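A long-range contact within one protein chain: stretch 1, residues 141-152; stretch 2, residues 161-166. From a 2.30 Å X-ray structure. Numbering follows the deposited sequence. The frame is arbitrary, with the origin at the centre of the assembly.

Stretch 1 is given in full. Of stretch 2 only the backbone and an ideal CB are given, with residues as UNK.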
ATOM      1  N   ALA A 141       5.833  -8.840   9.079  1.00 54.90           N
ATOM      2  CA  ALA A 141       5.427  -9.273   7.732  1.00 59.68           C
ATOM      3  C   ALA A 141       6.056  -8.383   6.663  1.00 54.82           C
ATOM      4  O   ALA A 141       6.146  -8.760   5.498  1.00 47.97           O
ATOM      5  CB  ALA A 141       3.908  -9.271   7.581  1.00 47.51           C
ATOM      6  N   VAL A 142       6.470  -7.190   7.071  1.00 51.59           N
ATOM      7  CA  VAL A 142       7.129  -6.243   6.176  1.00 47.77           C
ATOM      8  C   VAL A 142       8.645  -6.412   6.278  1.00 60.31           C
ATOM      9  O   VAL A 142       9.245  -6.103   7.309  1.00 70.91           O
ATOM     10  CB  VAL A 142       6.698  -4.816   6.505  1.00 53.64           C
ATOM     11  CG1 VAL A 142       7.505  -3.798   5.702  1.00 53.56           C
ATOM     12  CG2 VAL A 142       5.182  -4.665   6.287  1.00 50.15           C
ATOM     13  N   TYR A 143       9.259  -6.924   5.213  1.00 60.67           N
ATOM     14  CA  TYR A 143      10.689  -7.236   5.225  1.00 67.39           C
ATOM     15  C   TYR A 143      11.471  -6.468   4.146  1.00 70.39           C
ATOM     16  O   TYR A 143      12.702  -6.431   4.178  1.00 67.32           O
ATOM     17  CB  TYR A 143      10.904  -8.752   5.045  1.00 62.45           C
ATOM     18  CG  TYR A 143      10.617  -9.244   3.637  1.00 72.08           C
ATOM     19  CD1 TYR A 143       9.309  -9.443   3.194  1.00 66.94           C
ATOM     20  CD2 TYR A 143      11.656  -9.503   2.746  1.00 72.66           C
ATOM     21  CE1 TYR A 143       9.044  -9.877   1.896  1.00 71.48           C
ATOM     22  CE2 TYR A 143      11.403  -9.942   1.451  1.00 69.42           C
ATOM     23  CZ  TYR A 143      10.100 -10.126   1.028  1.00 76.41           C
ATOM     24  OH  TYR A 143       9.860 -10.560  -0.263  1.00 73.08           O
ATOM     25  N   SER A 144      10.765  -5.867   3.188  1.00 59.38           N
ATOM     26  CA  SER A 144      11.431  -5.235   2.048  1.00 56.56           C
ATOM     27  C   SER A 144      10.900  -3.839   1.748  1.00 61.40           C
ATOM     28  O   SER A 144       9.705  -3.591   1.839  1.00 54.10           O
ATOM     29  CB  SER A 144      11.288  -6.105   0.792  1.00 56.52           C
ATOM     30  OG  SER A 144      11.679  -5.400  -0.388  1.00 68.78           O
ATOM     31  N   TRP A 145      11.801  -2.938   1.367  1.00 58.42           N
ATOM     32  CA  TRP A 145      11.420  -1.609   0.921  1.00 52.43           C
ATOM     33  C   TRP A 145      10.371  -1.659  -0.199  1.00 46.86           C
ATOM     34  O   TRP A 145       9.552  -0.750  -0.329  1.00 47.91           O
ATOM     35  CB  TRP A 145      12.660  -0.833   0.457  1.00 54.61           C
ATOM     36  CG  TRP A 145      13.297  -1.385  -0.765  1.00 69.05           C
ATOM     37  CD1 TRP A 145      14.248  -2.358  -0.824  1.00 72.90           C
ATOM     38  CD2 TRP A 145      13.041  -0.988  -2.122  1.00 73.65           C
ATOM     39  NE1 TRP A 145      14.601  -2.593  -2.131  1.00 76.69           N
ATOM     40  CE2 TRP A 145      13.879  -1.764  -2.947  1.00 76.75           C
ATOM     41  CE3 TRP A 145      12.188  -0.050  -2.716  1.00 75.90           C
ATOM     42  CZ2 TRP A 145      13.886  -1.635  -4.337  1.00 81.55           C
ATOM     43  CZ3 TRP A 145      12.196   0.076  -4.094  1.00 79.97           C
ATOM     44  CH2 TRP A 145      13.039  -0.713  -4.889  1.00 85.06           C
ATOM     45  N   GLU A 146      10.362  -2.735  -0.978  1.00 54.46           N
ATOM     46  CA  GLU A 146       9.417  -2.849  -2.086  1.00 58.57           C
ATOM     47  C   GLU A 146       7.981  -3.062  -1.630  1.00 51.05           C
ATOM     48  O   GLU A 146       7.045  -2.858  -2.403  1.00 60.86           O
ATOM     49  CB  GLU A 146       9.846  -3.979  -3.017  1.00 52.69           C
ATOM     50  CG  GLU A 146      11.291  -3.828  -3.441  1.00 73.62           C
ATOM     51  CD  GLU A 146      11.657  -4.720  -4.597  1.00 89.40           C
ATOM     52  OE1 GLU A 146      11.690  -4.215  -5.749  1.00 86.15           O
ATOM     53  OE2 GLU A 146      11.911  -5.922  -4.343  1.00 86.22           O
ATOM     54  N   GLN A 147       7.796  -3.456  -0.375  1.00 53.25           N
ATOM     55  CA  GLN A 147       6.447  -3.682   0.158  1.00 47.50           C
ATOM     56  C   GLN A 147       5.811  -2.379   0.600  1.00 42.11           C
ATOM     57  O   GLN A 147       4.617  -2.320   0.898  1.00 44.24           O
ATOM     58  CB  GLN A 147       6.480  -4.658   1.336  1.00 50.63           C
ATOM     59  CG  GLN A 147       6.775  -6.093   0.964  1.00 46.73           C
ATOM     60  CD  GLN A 147       7.053  -6.935   2.189  1.00 53.43           C
ATOM     61  OE1 GLN A 147       7.986  -6.648   2.941  1.00 54.06           O
ATOM     62  NE2 GLN A 147       6.236  -7.971   2.412  1.00 48.60           N
ATOM     63  N   THR A 148       6.619  -1.329   0.661  1.00 43.45           N
ATOM     64  CA  THR A 148       6.128  -0.037   1.120  1.00 45.30           C
ATOM     65  C   THR A 148       4.986   0.427   0.229  1.00 48.73           C
ATOM     66  O   THR A 148       5.085   0.346  -0.994  1.00 49.76           O
ATOM     67  CB  THR A 148       7.270   0.995   1.143  1.00 45.15           C
ATOM     68  OG1 THR A 148       8.153   0.678   2.226  1.00 52.79           O
ATOM     69  CG2 THR A 148       6.741   2.393   1.315  1.00 44.04           C
ATOM     70  N   GLY A 149       3.889   0.877   0.843  1.00 43.00           N
ATOM     71  CA  GLY A 149       2.740   1.345   0.084  1.00 35.84           C
ATOM     72  C   GLY A 149       1.739   0.240  -0.249  1.00 47.85           C
ATOM     73  O   GLY A 149       0.602   0.521  -0.632  1.00 41.72           O
ATOM     74  N   GLY A 150       2.156  -1.018  -0.108  1.00 42.21           N
ATOM     75  CA  GLY A 150       1.258  -2.144  -0.326  1.00 42.86           C
ATOM     76  C   GLY A 150       0.361  -2.474   0.869  1.00 45.79           C
ATOM     77  O   GLY A 150       0.537  -1.939   1.974  1.00 47.69           O
ATOM     78  N   PRO A 151      -0.616  -3.364   0.659  1.00 42.49           N
ATOM     79  CA  PRO A 151      -1.583  -3.668   1.717  1.00 42.90           C
ATOM     80  C   PRO A 151      -1.120  -4.709   2.744  1.00 49.18           C
ATOM     81  O   PRO A 151      -0.416  -5.667   2.403  1.00 45.04           O
ATOM     82  CB  PRO A 151      -2.786  -4.208   0.928  1.00 39.45           C
ATOM     83  CG  PRO A 151      -2.150  -4.909  -0.232  1.00 42.67           C
ATOM     84  CD  PRO A 151      -0.993  -3.989  -0.625  1.00 39.44           C
ATOM     85  N   LEU A 152      -1.515  -4.493   3.999  1.00 43.93           N
ATOM     86  CA  LEU A 152      -1.547  -5.542   5.010  1.00 45.33           C
ATOM     87  C   LEU A 152      -2.957  -6.137   5.031  1.00 46.17           C
ATOM     88  O   LEU A 152      -3.944  -5.391   4.996  1.00 44.60           O
ATOM     89  CB  LEU A 152      -1.187  -4.983   6.385  1.00 39.53           C
ATOM     90  CG  LEU A 152      -0.812  -6.053   7.418  1.00 49.23           C
ATOM     91  CD1 LEU A 152       0.544  -6.671   7.045  1.00 46.91           C
ATOM     92  CD2 LEU A 152      -0.774  -5.466   8.820  1.00 39.65           C
ATOM     93  N   UNK A 161      -4.520  -2.489   6.510  1.00 55.00           N
ATOM     94  CA  UNK A 161      -3.671  -1.313   6.488  1.00 47.98           C
ATOM     95  C   UNK A 161      -2.733  -1.182   5.307  1.00 44.01           C
ATOM     96  O   UNK A 161      -2.732  -2.005   4.398  1.00 44.31           O
ATOM     97  CB  UNK A 161      -2.837  -1.286   7.771  1.00 47.98           C
ATOM     98  N   UNK A 162      -1.933  -0.124   5.340  1.00 43.96           N
ATOM     99  CA  UNK A 162      -0.966   0.187   4.298  1.00 43.15           C
ATOM    100  C   UNK A 162       0.431   0.200   4.917  1.00 49.21           C
ATOM    101  O   UNK A 162       0.676   0.884   5.910  1.00 46.45           O
ATOM    102  CB  UNK A 162      -1.286   1.526   3.631  1.00 43.15           C
ATOM    103  N   UNK A 163       1.350  -0.546   4.319  1.00 45.00           N
ATOM    104  CA  UNK A 163       2.634  -0.788   4.951  1.00 46.60           C
ATOM    105  C   UNK A 163       3.686   0.267   4.648  1.00 50.18           C
ATOM    106  O   UNK A 163       3.651   0.918   3.603  1.00 46.14           O
ATOM    107  CB  UNK A 163       3.159  -2.159   4.521  1.00 46.60           C
ATOM    108  N   UNK A 164       4.595   0.438   5.603  1.00 51.31           N
ATOM    109  CA  UNK A 164       5.755   1.311   5.485  1.00 50.19           C
ATOM    110  C   UNK A 164       6.963   0.547   5.997  1.00 60.74           C
ATOM    111  O   UNK A 164       7.005   0.170   7.175  1.00 56.44           O
ATOM    112  CB  UNK A 164       5.557   2.619   6.254  1.00 50.19           C
ATOM    113  N   UNK A 165       7.938   0.306   5.125  1.00 45.77           N
ATOM    114  CA  UNK A 165       9.206  -0.272   5.573  1.00 50.88           C
ATOM    115  C   UNK A 165      10.092   0.823   6.126  1.00 47.68           C
ATOM    116  O   UNK A 165      10.356   1.808   5.441  1.00 57.14           O
ATOM    117  CB  UNK A 165       9.912  -1.008   4.432  1.00 50.88           C
ATOM    118  N   UNK A 166      10.547   0.669   7.363  1.00 55.24           N
ATOM    119  CA  UNK A 166      11.461   1.653   7.931  1.00 53.56           C
ATOM    120  C   UNK A 166      12.779   0.989   8.279  1.00 64.49           C
ATOM    121  O   UNK A 166      12.856  -0.231   8.397  1.00 72.25           O
ATOM    122  CB  UNK A 166      10.852   2.316   9.168  1.00 53.56           C
TER

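Stretch 2 is a strand antiparallel to the end of stretch 1, its register fixed by backbone hydrogen bonds. The N of L152 donates to the O of position 161 at 2.8 Å, and the N of position 163 donates to the O of G150, also at 2.8 Å. The N of G149 reaches the O of position 163 at 2.8 Å, nearly linear at 175°.

Position 161 pairs with L152, and its ideal CB lies on the same sheet face as that leucine, 4.3 Å from L152 CB. The backbone is almost fully stretched (phi 175°, psi -178°), a conformation easiest for glycine, although a small side chain is not excluded by stretch 1. The residue is G161. Its N returns a weak hydrogen bond to L152 O at 3.3 Å.

Position 162 pairs with P151, its CB on the same sheet face as the proline. Its phi and psi, -120° and 128°, are ordinary for a strand and suit beta-branched residues; stretch 1 offers mainly backbone here, the ideal CB lying 4.3 Å from G150 O. Valine, isoleucine or threonine would fit. The deposited I162 (chi1 m, chi2 m) brings CG2 to 3.6 Å from G149 O.

Position 163 points its CB sideways, 3.7 Å from both V142 CG2 and G150 O and 3.9 Å from Q147 O. V142 CG2 borders the site, and the carbonyls of Q147, G150 and P151 lie nearby, so a short polar side chain with a donor, such as asparagine, serine or threonine, would suit. N163 has the largest covered area of stretch 2, 124 Å². Its CG packs 3.5 Å from V142 CG2, and its ND2 donates at 2.8 Å to a water that in turn donates to Q147 O at 2.7 Å.

Position 164 directs its CB away, 5.1 Å from T148 CG2, so stretch 1 hardly restricts the choice; strand angles allow many residues, branched ones included. It is I164, whose CG2 stays 5.0 Å from T148 CG2.

Position 165 points toward stretch 1 into a tight space: the ideal CB is 3.3 Å from T148 OG1, 3.7 Å from S144 O and 3.9 Å from W145 CA. Small residues, alanine foremost, suit it. A165 places its CB 3.9 Å from V142 CG1, while its N donates to T148 OG1 at 2.9 Å.

Position 166 faces away with no stretch 1 atom within 5.5 Å of its CB, leaving the choice open; it is A166.

Stretch 2 161-166: GINIAA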
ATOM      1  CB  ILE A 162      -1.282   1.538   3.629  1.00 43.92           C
ATOM      2  CG1 ILE A 162      -2.661   1.499   2.959  1.00 45.14           C
ATOM      3  CG2 ILE A 162      -0.180   1.891   2.644  1.00 39.09           C
ATOM      4  CD1 ILE A 162      -2.742   0.536   1.780  1.00 43.56           C
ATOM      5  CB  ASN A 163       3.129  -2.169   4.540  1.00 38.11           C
ATOM      6  CG  ASN A 163       2.232  -3.264   5.080  1.00 54.34           C
ATOM      7  OD1 ASN A 163       1.833  -3.221   6.252  1.00 49.79           O
ATOM      8  ND2 ASN A 163       1.886  -4.231   4.235  1.00 43.55           N
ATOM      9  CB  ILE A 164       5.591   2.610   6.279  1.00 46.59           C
ATOM     10  CG1 ILE A 164       4.329   3.371   5.841  1.00 51.20           C
ATOM     11  CG2 ILE A 164       6.865   3.467   6.163  1.00 46.02           C
ATOM     12  CD1 ILE A 164       4.088   4.670   6.627  1.00 45.12           C
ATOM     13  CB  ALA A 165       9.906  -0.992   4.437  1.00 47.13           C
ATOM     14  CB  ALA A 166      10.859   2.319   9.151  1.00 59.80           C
TER
HETATM   15  O   HOH W   1       3.056  -4.359   1.719  1.00 45.62           O
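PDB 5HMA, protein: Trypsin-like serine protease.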